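PDB 4WU3: Myo-inositol phosphohydrolase, which probably removes phosphate groups from inositol hexakisphosphate as a PTP-like phytase, and is captured here with inositol-(1,3,4,5)-tetrakisphosphate bound. Local coordinates for residues R248-M253 and G278-S283; M255-K260 and Q272-I277; H503-A508 and I524-T529; A517-E522 and T548-M553. The protein carries 2 engineered substitutions. One frame throughout, in Å; residues are numbered along the deposited sequence.

Interaction 1 (R248-M253 and G278-S283); sequences RTTIFM and GIVDLS. With PO4 (phosphate ion), chain G.
With chi1 near -61°, T250 sets its two branches to different tasks where it meets V280 and L282: CG2, anti to the backbone N, leans on the 278-283 loop, while OG1 lies beside that N. The methyl CG2 packs 3.6 Å from V280 O and 3.9 Å from L282 CG, with the T250 and L282 side chains running past each other in opposite directions. OG1 faces V280 CB and is also hydrogen-bonded to M246 O one turn back. A water donates to T250 OG1 over 2.9 Å and accepts from I279 N, so a polar bridge supplements the apolar contact. Further along, L282 lays CD1 3.9 Å from I251 CA and crosses the I251 side chain at about a right angle. F303 and R300 of helix 291-313 also touch I251.

R248, at the start of the segment, points away from the loop and holds a phosphate ion. Its chain bends at chi3 (-71°), which lets the guanidinium meet the ion edge-on: NE donates to O4 and NH1 to O3, each over 2.8 Å and nearly straight. R248 N also reaches O4, and NH2 forms a salt bridge with E124. S242, A244 and M246 complete the anion's cradle. The anion site is the P-loop of a PTP-like phosphatase, whose arginine starts helix 247-261; the 278-283 loop packs on that helix's first turns.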
# COMPACT_ATOMS: atom_id res chain seq x y z
N ARG A 248 -8.57 0.91 -12.81
CA ARG A 248 -9.86 1.25 -12.23
C ARG A 248 -10.96 0.75 -13.13
O ARG A 248 -12.00 0.28 -12.64
CB ARG A 248 -9.99 2.76 -12.01
CG ARG A 248 -9.07 3.31 -10.94
CD ARG A 248 -8.94 4.83 -11.03
NE ARG A 248 -8.17 5.29 -12.20
CZ ARG A 248 -7.95 6.57 -12.49
NH1 ARG A 248 -7.24 6.90 -13.55
NH2 ARG A 248 -8.47 7.53 -11.72
N THR A 249 -10.75 0.84 -14.44
CA THR A 249 -11.76 0.39 -15.41
C THR A 249 -11.99 -1.12 -15.30
O THR A 249 -13.13 -1.58 -15.30
CB THR A 249 -11.39 0.79 -16.85
OG1 THR A 249 -11.53 2.21 -17.01
CG2 THR A 249 -12.29 0.12 -17.86
N THR A 250 -10.92 -1.89 -15.17
CA THR A 250 -11.05 -3.34 -15.10
C THR A 250 -11.66 -3.80 -13.79
O THR A 250 -12.42 -4.76 -13.76
CB THR A 250 -9.71 -4.03 -15.35
OG1 THR A 250 -9.25 -3.68 -16.66
CG2 THR A 250 -9.84 -5.55 -15.25
N ILE A 251 -11.33 -3.12 -12.70
CA ILE A 251 -11.98 -3.39 -11.44
C ILE A 251 -13.48 -3.30 -11.62
O ILE A 251 -14.22 -4.17 -11.14
CB ILE A 251 -11.58 -2.39 -10.34
CG1 ILE A 251 -10.17 -2.67 -9.84
CG2 ILE A 251 -12.57 -2.48 -9.19
CD1 ILE A 251 -9.59 -1.55 -9.01
N PHE A 252 -13.96 -2.26 -12.29
CA PHE A 252 -15.40 -2.07 -12.40
C PHE A 252 -16.08 -2.93 -13.46
O PHE A 252 -17.27 -3.22 -13.34
CB PHE A 252 -15.76 -0.60 -12.57
CG PHE A 252 -15.83 0.12 -11.28
CD1 PHE A 252 -14.67 0.43 -10.61
CD2 PHE A 252 -17.04 0.45 -10.71
CE1 PHE A 252 -14.72 1.08 -9.38
CE2 PHE A 252 -17.11 1.08 -9.49
CZ PHE A 252 -15.95 1.40 -8.83
N MET A 253 -15.33 -3.34 -14.47
CA MET A 253 -15.82 -4.31 -15.45
C MET A 253 -16.00 -5.67 -14.78
O MET A 253 -16.97 -6.39 -15.05
CB MET A 253 -14.85 -4.44 -16.62
CG MET A 253 -15.02 -3.33 -17.66
SD MET A 253 -16.62 -3.41 -18.49
CE MET A 253 -16.27 -4.65 -19.74
N GLY A 278 -10.01 -7.60 -22.48
CA GLY A 278 -9.44 -6.33 -22.10
C GLY A 278 -7.92 -6.32 -22.12
O GLY A 278 -7.29 -6.79 -23.06
N ILE A 279 -7.34 -5.79 -21.05
CA ILE A 279 -5.92 -5.49 -21.02
C ILE A 279 -5.29 -5.89 -19.67
O ILE A 279 -4.08 -6.08 -19.59
CB ILE A 279 -5.70 -3.99 -21.34
CG1 ILE A 279 -4.23 -3.61 -21.31
CG2 ILE A 279 -6.50 -3.12 -20.38
CD1 ILE A 279 -3.45 -4.20 -22.46
N VAL A 280 -6.11 -6.02 -18.63
CA VAL A 280 -5.60 -6.32 -17.30
C VAL A 280 -6.19 -7.57 -16.65
O VAL A 280 -7.41 -7.81 -16.68
CB VAL A 280 -5.80 -5.12 -16.33
CG1 VAL A 280 -5.32 -5.48 -14.93
CG2 VAL A 280 -5.06 -3.91 -16.85
N ASP A 281 -5.28 -8.35 -16.06
CA ASP A 281 -5.60 -9.48 -15.19
C ASP A 281 -5.36 -9.07 -13.73
O ASP A 281 -4.23 -8.98 -13.26
CB ASP A 281 -4.73 -10.68 -15.56
CG ASP A 281 -5.05 -11.92 -14.75
OD1 ASP A 281 -5.80 -11.84 -13.75
OD2 ASP A 281 -4.53 -12.99 -15.13
N LEU A 282 -6.45 -8.80 -13.01
CA LEU A 282 -6.36 -8.32 -11.64
C LEU A 282 -5.67 -9.29 -10.69
O LEU A 282 -5.24 -8.89 -9.62
CB LEU A 282 -7.75 -7.97 -11.11
CG LEU A 282 -8.41 -6.82 -11.85
CD1 LEU A 282 -9.79 -6.58 -11.29
CD2 LEU A 282 -7.55 -5.59 -11.72
N SER A 283 -5.55 -10.56 -11.07
CA SER A 283 -4.88 -11.54 -10.21
C SER A 283 -3.36 -11.59 -10.44
O SER A 283 -2.63 -12.29 -9.74
CB SER A 283 -5.47 -12.94 -10.43
OG SER A 283 -5.08 -13.46 -11.69
P PO4 G . -6.44 3.43 -15.05
O1 PO4 G . -5.07 2.83 -15.21
O2 PO4 G . -7.35 2.70 -16.01
O3 PO4 G . -6.42 4.91 -15.34
O4 PO4 G . -6.98 3.25 -13.64
O HOH W 1 -9.15 -5.81 -18.61

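Interaction 2 (M255-K260 and Q272-I277); sequences MHDILK and QRQKLI
Between segments 255-260 and 272-277, on helices 247-261 and 267-276, the nearest CA atoms are those of D257 and Q274, 8.5 Å apart, a gap wide enough to be spanned by polar side chains. D257 swings CG anti to its own N (chi1 -163°) and offers both carboxylate oxygens to the facing helix. R273, extended from CG to NE, grips it side-on: NH2 donates to OD1 over 2.7 Å and NE to OD2 over 2.9 Å. Both bonds use the syn lone pairs, and the two flat groups lie only 18° from coplanar. Q274 comes from a different quarter. Its chain folds at chi2, and NE2 reaches OD2 at 3.0 Å on the anti side, tilted out of the carboxylate plane, with the amide turned 82° from it.

OD2 therefore accepts from two donors, and OD1 has a second one in N261 ND2, from the following turn of the same helix. On the far side of the guanidinium, R273 NH1 is hydrogen-bonded to the carbonyls of T82 and K84, which fixes its rotation. Four N-H groups converge on one buried carboxylate, an arrangement that should favour the ionised aspartate and balance its charge with that of R273, tying the two helices together through polar bonds.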
# COMPACT_ATOMS: atom_id res chain seq x y z
N MET A 255 -16.48 -5.99 -11.40
CA MET A 255 -17.65 -5.80 -10.54
C MET A 255 -18.98 -5.98 -11.29
O MET A 255 -19.90 -6.64 -10.82
CB MET A 255 -17.63 -4.41 -9.89
CG MET A 255 -16.54 -4.24 -8.84
SD MET A 255 -16.33 -2.51 -8.37
CE MET A 255 -17.91 -2.15 -7.59
N HIS A 256 -19.07 -5.38 -12.47
CA HIS A 256 -20.26 -5.49 -13.31
C HIS A 256 -20.56 -6.95 -13.63
O HIS A 256 -21.68 -7.43 -13.44
CB HIS A 256 -20.06 -4.68 -14.60
CG HIS A 256 -21.31 -4.45 -15.39
ND1 HIS A 256 -22.08 -3.31 -15.26
CD2 HIS A 256 -21.91 -5.20 -16.33
CE1 HIS A 256 -23.11 -3.38 -16.08
NE2 HIS A 256 -23.03 -4.52 -16.75
N ASP A 257 -19.54 -7.66 -14.12
CA ASP A 257 -19.67 -9.07 -14.49
C ASP A 257 -20.18 -9.85 -13.27
O ASP A 257 -21.08 -10.68 -13.38
CB ASP A 257 -18.31 -9.59 -14.95
CG ASP A 257 -18.39 -10.89 -15.73
OD1 ASP A 257 -19.38 -11.64 -15.59
OD2 ASP A 257 -17.44 -11.20 -16.47
N ILE A 258 -19.61 -9.56 -12.11
CA ILE A 258 -20.00 -10.22 -10.87
C ILE A 258 -21.47 -9.96 -10.50
O ILE A 258 -22.20 -10.87 -10.11
CB ILE A 258 -19.10 -9.75 -9.71
CG1 ILE A 258 -17.73 -10.45 -9.78
CG2 ILE A 258 -19.78 -10.00 -8.37
CD1 ILE A 258 -16.65 -9.75 -8.99
N LEU A 259 -21.89 -8.71 -10.63
CA LEU A 259 -23.29 -8.33 -10.35
C LEU A 259 -24.28 -9.05 -11.27
O LEU A 259 -25.40 -9.35 -10.88
CB LEU A 259 -23.47 -6.83 -10.49
CG LEU A 259 -22.96 -5.99 -9.32
CD1 LEU A 259 -22.84 -4.52 -9.71
CD2 LEU A 259 -23.89 -6.16 -8.11
N LYS A 260 -23.86 -9.34 -12.50
CA LYS A 260 -24.71 -10.04 -13.45
C LYS A 260 -24.60 -11.56 -13.34
O LYS A 260 -25.54 -12.27 -13.63
CB LYS A 260 -24.37 -9.64 -14.88
CG LYS A 260 -24.55 -8.17 -15.19
CD LYS A 260 -26.01 -7.79 -15.17
CE LYS A 260 -26.17 -6.35 -15.63
NZ LYS A 260 -27.59 -5.95 -15.78
N GLN A 272 -10.31 -13.93 -15.39
CA GLN A 272 -9.68 -14.32 -16.64
C GLN A 272 -10.41 -13.73 -17.84
O GLN A 272 -9.76 -13.19 -18.74
CB GLN A 272 -9.62 -15.83 -16.78
CG GLN A 272 -8.48 -16.47 -16.03
CD GLN A 272 -7.16 -15.81 -16.35
OE1 GLN A 272 -6.71 -15.81 -17.49
NE2 GLN A 272 -6.55 -15.21 -15.33
N ARG A 273 -11.74 -13.83 -17.89
CA ARG A 273 -12.41 -13.37 -19.11
C ARG A 273 -12.32 -11.85 -19.28
O ARG A 273 -12.21 -11.37 -20.40
CB ARG A 273 -13.83 -13.92 -19.24
CG ARG A 273 -14.86 -13.39 -18.27
CD ARG A 273 -16.00 -14.39 -18.22
NE ARG A 273 -17.21 -13.83 -17.65
CZ ARG A 273 -18.41 -14.40 -17.76
NH1 ARG A 273 -18.55 -15.55 -18.41
NH2 ARG A 273 -19.47 -13.81 -17.21
N GLN A 274 -12.31 -11.11 -18.18
CA GLN A 274 -12.14 -9.66 -18.28
C GLN A 274 -10.73 -9.28 -18.74
O GLN A 274 -10.53 -8.20 -19.28
CB GLN A 274 -12.51 -8.96 -16.97
CG GLN A 274 -14.00 -9.04 -16.64
CD GLN A 274 -14.90 -8.33 -17.65
OE1 GLN A 274 -14.55 -7.27 -18.19
NE2 GLN A 274 -16.09 -8.88 -17.87
N LYS A 275 -9.76 -10.18 -18.55
CA LYS A 275 -8.44 -9.98 -19.14
C LYS A 275 -8.49 -10.31 -20.63
O LYS A 275 -7.96 -9.57 -21.45
CB LYS A 275 -7.37 -10.85 -18.48
CG LYS A 275 -6.11 -11.02 -19.32
CD LYS A 275 -5.30 -9.74 -19.36
CE LYS A 275 -4.37 -9.67 -20.57
NZ LYS A 275 -5.07 -9.26 -21.83
N LEU A 276 -9.15 -11.40 -20.98
CA LEU A 276 -9.19 -11.85 -22.37
C LEU A 276 -9.84 -10.84 -23.33
O LEU A 276 -9.43 -10.75 -24.48
CB LEU A 276 -9.87 -13.21 -22.47
CG LEU A 276 -9.03 -14.34 -21.85
CD1 LEU A 276 -9.86 -15.58 -21.61
CD2 LEU A 276 -7.84 -14.66 -22.74
N ILE A 277 -10.85 -10.10 -22.87
CA ILE A 277 -11.49 -9.08 -23.71
C ILE A 277 -10.90 -7.69 -23.46
O ILE A 277 -11.25 -6.72 -24.13
CB ILE A 277 -13.01 -9.02 -23.48
CG1 ILE A 277 -13.31 -8.51 -22.07
CG2 ILE A 277 -13.63 -10.39 -23.70
CD1 ILE A 277 -14.76 -8.20 -21.82

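Interaction 3 (H503-A508 and I524-T529); sequences HYYRIA and INFTRT
Y505 and F526 make the whole of this contact, ring against ring, between strand 503-509 and helix 517-529. F526 brings its CD1 corner over one face of the tyrosine ring, 3.8 Å from Y505 CD1 and displaced toward the rim, and CE1 follows at 4.0 Å from Y505 CG. The ring centres are 5.0 Å apart with planes at 48°, an oblique meeting of the two rings. Each side chain has CG anti to its backbone N, and the two slide past each other in opposite directions.

Neighbours help to position the two rings. The Y505 hydroxyl is hydrogen-bonded to E522 OE2, one turn before F526 on the same helix, so the tyrosine is tied to the helix at its tip as well as by its face. K449 forms a salt bridge with that same carboxylate oxygen and a cation-pi contact with the Y505 ring. F526 is flanked by Y417, whose ring meets it edge-to-face, and I507 CG1 lies in plane at the edge of the tyrosine.

Strand 503-509 is the outermost of a five-stranded sheet, and the helix leads from it to parallel strand 535-539, across strand 416-422. The pair thus packs a crossover helix onto the edge strand, a beta-alpha-beta crossover of the PTP-like phosphatase fold.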
# COMPACT_ATOMS: atom_id res chain seq x y z
N HIS A 503 -33.83 35.44 22.77
CA HIS A 503 -34.29 34.46 21.80
C HIS A 503 -33.14 33.59 21.32
O HIS A 503 -31.97 33.95 21.44
CB HIS A 503 -34.93 35.15 20.61
CG HIS A 503 -36.06 36.05 20.99
ND1 HIS A 503 -35.87 37.33 21.47
CD2 HIS A 503 -37.39 35.86 20.95
CE1 HIS A 503 -37.04 37.88 21.71
NE2 HIS A 503 -37.98 37.01 21.41
N TYR A 504 -33.49 32.46 20.73
CA TYR A 504 -32.48 31.50 20.32
C TYR A 504 -32.78 30.96 18.94
O TYR A 504 -33.92 30.65 18.63
CB TYR A 504 -32.41 30.36 21.33
CG TYR A 504 -31.43 29.26 21.00
CD1 TYR A 504 -30.08 29.37 21.34
CD2 TYR A 504 -31.85 28.09 20.38
CE1 TYR A 504 -29.18 28.36 21.05
CE2 TYR A 504 -30.97 27.07 20.09
CZ TYR A 504 -29.63 27.21 20.43
OH TYR A 504 -28.73 26.20 20.15
N TYR A 505 -31.75 30.85 18.12
CA TYR A 505 -31.89 30.18 16.84
C TYR A 505 -30.63 29.36 16.55
O TYR A 505 -29.51 29.78 16.84
CB TYR A 505 -32.18 31.18 15.71
CG TYR A 505 -32.69 30.51 14.46
CD1 TYR A 505 -34.04 30.30 14.25
CD2 TYR A 505 -31.81 30.03 13.49
CE1 TYR A 505 -34.51 29.65 13.12
CE2 TYR A 505 -32.26 29.37 12.36
CZ TYR A 505 -33.61 29.18 12.18
OH TYR A 505 -34.04 28.51 11.06
N ARG A 506 -30.83 28.17 16.00
CA ARG A 506 -29.76 27.22 15.78
C ARG A 506 -29.55 26.93 14.30
O ARG A 506 -30.49 26.54 13.61
CB ARG A 506 -30.11 25.91 16.49
CG ARG A 506 -29.06 24.82 16.35
CD ARG A 506 -27.83 25.17 17.16
NE ARG A 506 -26.92 24.04 17.27
CZ ARG A 506 -26.97 23.11 18.23
NH1 ARG A 506 -27.90 23.16 19.16
NH2 ARG A 506 -26.08 22.13 18.24
N ILE A 507 -28.33 27.13 13.81
CA ILE A 507 -27.95 26.60 12.50
C ILE A 507 -26.81 25.61 12.72
O ILE A 507 -25.80 25.92 13.36
CB ILE A 507 -27.53 27.73 11.52
CG1 ILE A 507 -28.70 28.69 11.30
CG2 ILE A 507 -27.11 27.14 10.18
CD1 ILE A 507 -28.33 29.96 10.57
N ALA A 508 -26.99 24.39 12.21
CA ALA A 508 -26.04 23.32 12.45
C ALA A 508 -24.89 23.34 11.43
O ALA A 508 -24.81 22.49 10.54
CB ALA A 508 -26.75 21.98 12.44
N ILE A 524 -30.67 33.22 5.48
CA ILE A 524 -31.30 34.28 4.69
C ILE A 524 -32.80 34.30 4.95
O ILE A 524 -33.40 35.36 5.20
CB ILE A 524 -31.00 34.09 3.20
CG1 ILE A 524 -29.49 34.31 2.96
CG2 ILE A 524 -31.84 35.04 2.34
CD1 ILE A 524 -29.01 33.90 1.60
N ASN A 525 -33.41 33.13 4.95
CA ASN A 525 -34.80 33.02 5.31
C ASN A 525 -35.04 33.62 6.70
O ASN A 525 -35.97 34.40 6.88
CB ASN A 525 -35.25 31.56 5.25
CG ASN A 525 -35.29 31.04 3.82
OD1 ASN A 525 -35.27 31.82 2.86
ND2 ASN A 525 -35.36 29.73 3.68
N PHE A 526 -34.19 33.30 7.66
CA PHE A 526 -34.32 33.89 8.99
C PHE A 526 -34.34 35.41 8.90
O PHE A 526 -35.17 36.05 9.52
CB PHE A 526 -33.20 33.43 9.93
CG PHE A 526 -33.22 34.11 11.28
CD1 PHE A 526 -33.96 33.60 12.30
CD2 PHE A 526 -32.49 35.24 11.51
CE1 PHE A 526 -33.98 34.21 13.54
CE2 PHE A 526 -32.51 35.86 12.74
CZ PHE A 526 -33.26 35.35 13.76
N THR A 527 -33.42 35.99 8.12
CA THR A 527 -33.32 37.45 8.06
C THR A 527 -34.55 38.08 7.43
O THR A 527 -34.86 39.23 7.72
CB THR A 527 -32.09 37.96 7.28
OG1 THR A 527 -32.16 37.53 5.91
CG2 THR A 527 -30.80 37.49 7.91
N ARG A 528 -35.24 37.36 6.56
CA ARG A 528 -36.40 37.93 5.89
C ARG A 528 -37.58 38.18 6.83
O ARG A 528 -38.38 39.08 6.59
CB ARG A 528 -36.89 37.00 4.82
CG ARG A 528 -35.91 36.66 3.73
CD ARG A 528 -36.69 35.66 2.92
NE ARG A 528 -35.98 34.85 1.97
CZ ARG A 528 -35.58 35.30 0.80
NH1 ARG A 528 -35.78 36.57 0.47
NH2 ARG A 528 -34.97 34.47 -0.01
N THR A 529 -37.71 37.37 7.88
CA THR A 529 -38.88 37.41 8.75
C THR A 529 -38.56 37.98 10.13
O THR A 529 -39.46 38.18 10.95
CB THR A 529 -39.45 36.01 8.98
OG1 THR A 529 -38.54 35.25 9.77
CG2 THR A 529 -39.58 35.29 7.73

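Interaction 4 (A517-E522 and T548-M553); sequences AANIDE and TAYMAM
The firm part of this contact is apolar and lies where I520 meets M553. The isoleucine pushes CD1 to 3.6 Å from M553 SD, with CG1 also close to the sulfur at 3.9 Å, and the two side chains cross at about a right angle. M553 is extended through chi2 and then turns at chi3 (-91°), which carries its methyl CE back over the centre of the Y550 ring, 4.1 Å above its plane. The methionine thereby fills the space between I520 and the tyrosine face, and W622 and W514 add aromatic cover on the I520 side.

The polar side is slacker. Y550 does not leave its helix pointing at the partner, but its end comes nearer: its hydroxyl donates to N519 O over 3.0 Å, but the bond is weak, and the acceptor sits near the plane of the ring at its edge. The same hydroxyl rests 3.3 Å from N519 CB. Beyond this, the 517-522 helix turns A518 and D521 away from its partner; A518 is exposed, and D521 is instead hydrogen-bonded to S623.

The axes of the two short helical segments approach no nearer than 12.0 Å and cross at -51°, so long side chains fill the gap between them. Helix 545-558 follows the phosphate-binding loop, several of whose residues, from S540 to R546, line the inositol tetrakisphosphate pocket. The contact thus packs helix 517-529 against the helix that carries the P-loop, a pairing that belongs to the core of the PTP-like phosphatase fold.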
# COMPACT_ATOMS: atom_id res chain seq x y z
N ALA A 517 -24.82 25.39 1.48
CA ALA A 517 -25.89 26.14 0.82
C ALA A 517 -27.16 26.15 1.65
O ALA A 517 -27.75 27.21 1.85
CB ALA A 517 -26.18 25.52 -0.54
N ALA A 518 -27.57 24.98 2.13
CA ALA A 518 -28.78 24.87 2.95
C ALA A 518 -28.66 25.74 4.18
O ALA A 518 -29.62 26.42 4.56
CB ALA A 518 -29.01 23.42 3.37
N ASN A 519 -27.48 25.72 4.81
CA ASN A 519 -27.26 26.48 6.02
C ASN A 519 -27.31 27.99 5.80
O ASN A 519 -27.77 28.73 6.67
CB ASN A 519 -25.93 26.07 6.66
CG ASN A 519 -26.04 24.74 7.39
OD1 ASN A 519 -27.14 24.23 7.57
ND2 ASN A 519 -24.91 24.19 7.80
N ILE A 520 -26.86 28.42 4.64
CA ILE A 520 -26.88 29.84 4.29
C ILE A 520 -28.30 30.27 3.94
O ILE A 520 -28.73 31.36 4.32
CB ILE A 520 -25.90 30.15 3.13
CG1 ILE A 520 -24.46 30.00 3.62
CG2 ILE A 520 -26.12 31.55 2.60
CD1 ILE A 520 -23.41 30.31 2.58
N ASP A 521 -29.03 29.42 3.23
CA ASP A 521 -30.43 29.66 2.91
C ASP A 521 -31.25 29.80 4.20
O ASP A 521 -32.13 30.65 4.29
CB ASP A 521 -31.01 28.50 2.11
CG ASP A 521 -30.81 28.65 0.63
OD1 ASP A 521 -30.37 29.73 0.19
OD2 ASP A 521 -31.10 27.68 -0.11
N GLU A 522 -30.98 28.93 5.16
CA GLU A 522 -31.67 28.99 6.44
C GLU A 522 -31.44 30.36 7.05
O GLU A 522 -32.37 30.98 7.53
CB GLU A 522 -31.21 27.88 7.40
CG GLU A 522 -31.88 27.93 8.77
CD GLU A 522 -31.86 26.61 9.52
OE1 GLU A 522 -31.18 25.66 9.07
OE2 GLU A 522 -32.53 26.52 10.58
N THR A 548 -17.35 34.38 12.00
CA THR A 548 -16.92 35.48 11.14
C THR A 548 -17.47 35.33 9.72
O THR A 548 -17.78 36.33 9.06
CB THR A 548 -15.39 35.60 11.07
OG1 THR A 548 -14.84 35.61 12.39
CG2 THR A 548 -15.02 36.89 10.37
N ALA A 549 -17.60 34.09 9.26
CA ALA A 549 -18.25 33.82 7.98
C ALA A 549 -19.69 34.37 7.96
O ALA A 549 -20.07 35.13 7.07
CB ALA A 549 -18.25 32.32 7.71
N TYR A 550 -20.50 33.99 8.94
CA TYR A 550 -21.87 34.47 9.00
C TYR A 550 -21.94 35.99 9.21
O TYR A 550 -22.74 36.68 8.56
CB TYR A 550 -22.68 33.71 10.06
CG TYR A 550 -23.31 32.46 9.48
CD1 TYR A 550 -24.53 32.51 8.82
CD2 TYR A 550 -22.65 31.23 9.55
CE1 TYR A 550 -25.09 31.37 8.27
CE2 TYR A 550 -23.21 30.09 9.01
CZ TYR A 550 -24.43 30.16 8.37
OH TYR A 550 -24.99 29.01 7.82
N MET A 551 -21.10 36.52 10.09
CA MET A 551 -21.09 37.97 10.30
C MET A 551 -20.78 38.74 9.00
O MET A 551 -21.40 39.75 8.70
CB MET A 551 -20.11 38.37 11.40
CG MET A 551 -20.53 37.92 12.79
SD MET A 551 -19.25 38.08 14.03
CE MET A 551 -19.35 39.85 14.34
N ALA A 552 -19.81 38.24 8.23
CA ALA A 552 -19.43 38.85 6.97
C ALA A 552 -20.55 38.76 5.93
O ALA A 552 -20.75 39.68 5.14
CB ALA A 552 -18.16 38.20 6.43
N MET A 553 -21.28 37.65 5.93
CA MET A 553 -22.39 37.49 4.99
C MET A 553 -23.55 38.43 5.31
O MET A 553 -24.16 39.01 4.41
CB MET A 553 -22.89 36.04 5.00
CG MET A 553 -22.03 35.11 4.17
SD MET A 553 -22.74 33.47 4.07
CE MET A 553 -22.00 32.64 5.48

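Overall arrangement
The contacts fall into two pairs on opposite sides of the chain's centre, one in each PTP-like half. Interactions 1 and 2 share helix 247-261, and their centres lie 8 Å apart; D281 OD2 and Q272 NE2, 3.0 Å apart, join the loop to the second helix. Interactions 3 and 4 share helix 517-529, with centres 10 Å apart, and A508 O to N519 ND2, at 3.2 Å, ties strand to helix. Between the pairs, centres are 45 to 53 Å apart. Each half has a contact near bound inositol tetrakisphosphate: the side chain of V280 in interaction 1 is about 8 Å away, and that of Y550 in interaction 4 about 9 Å.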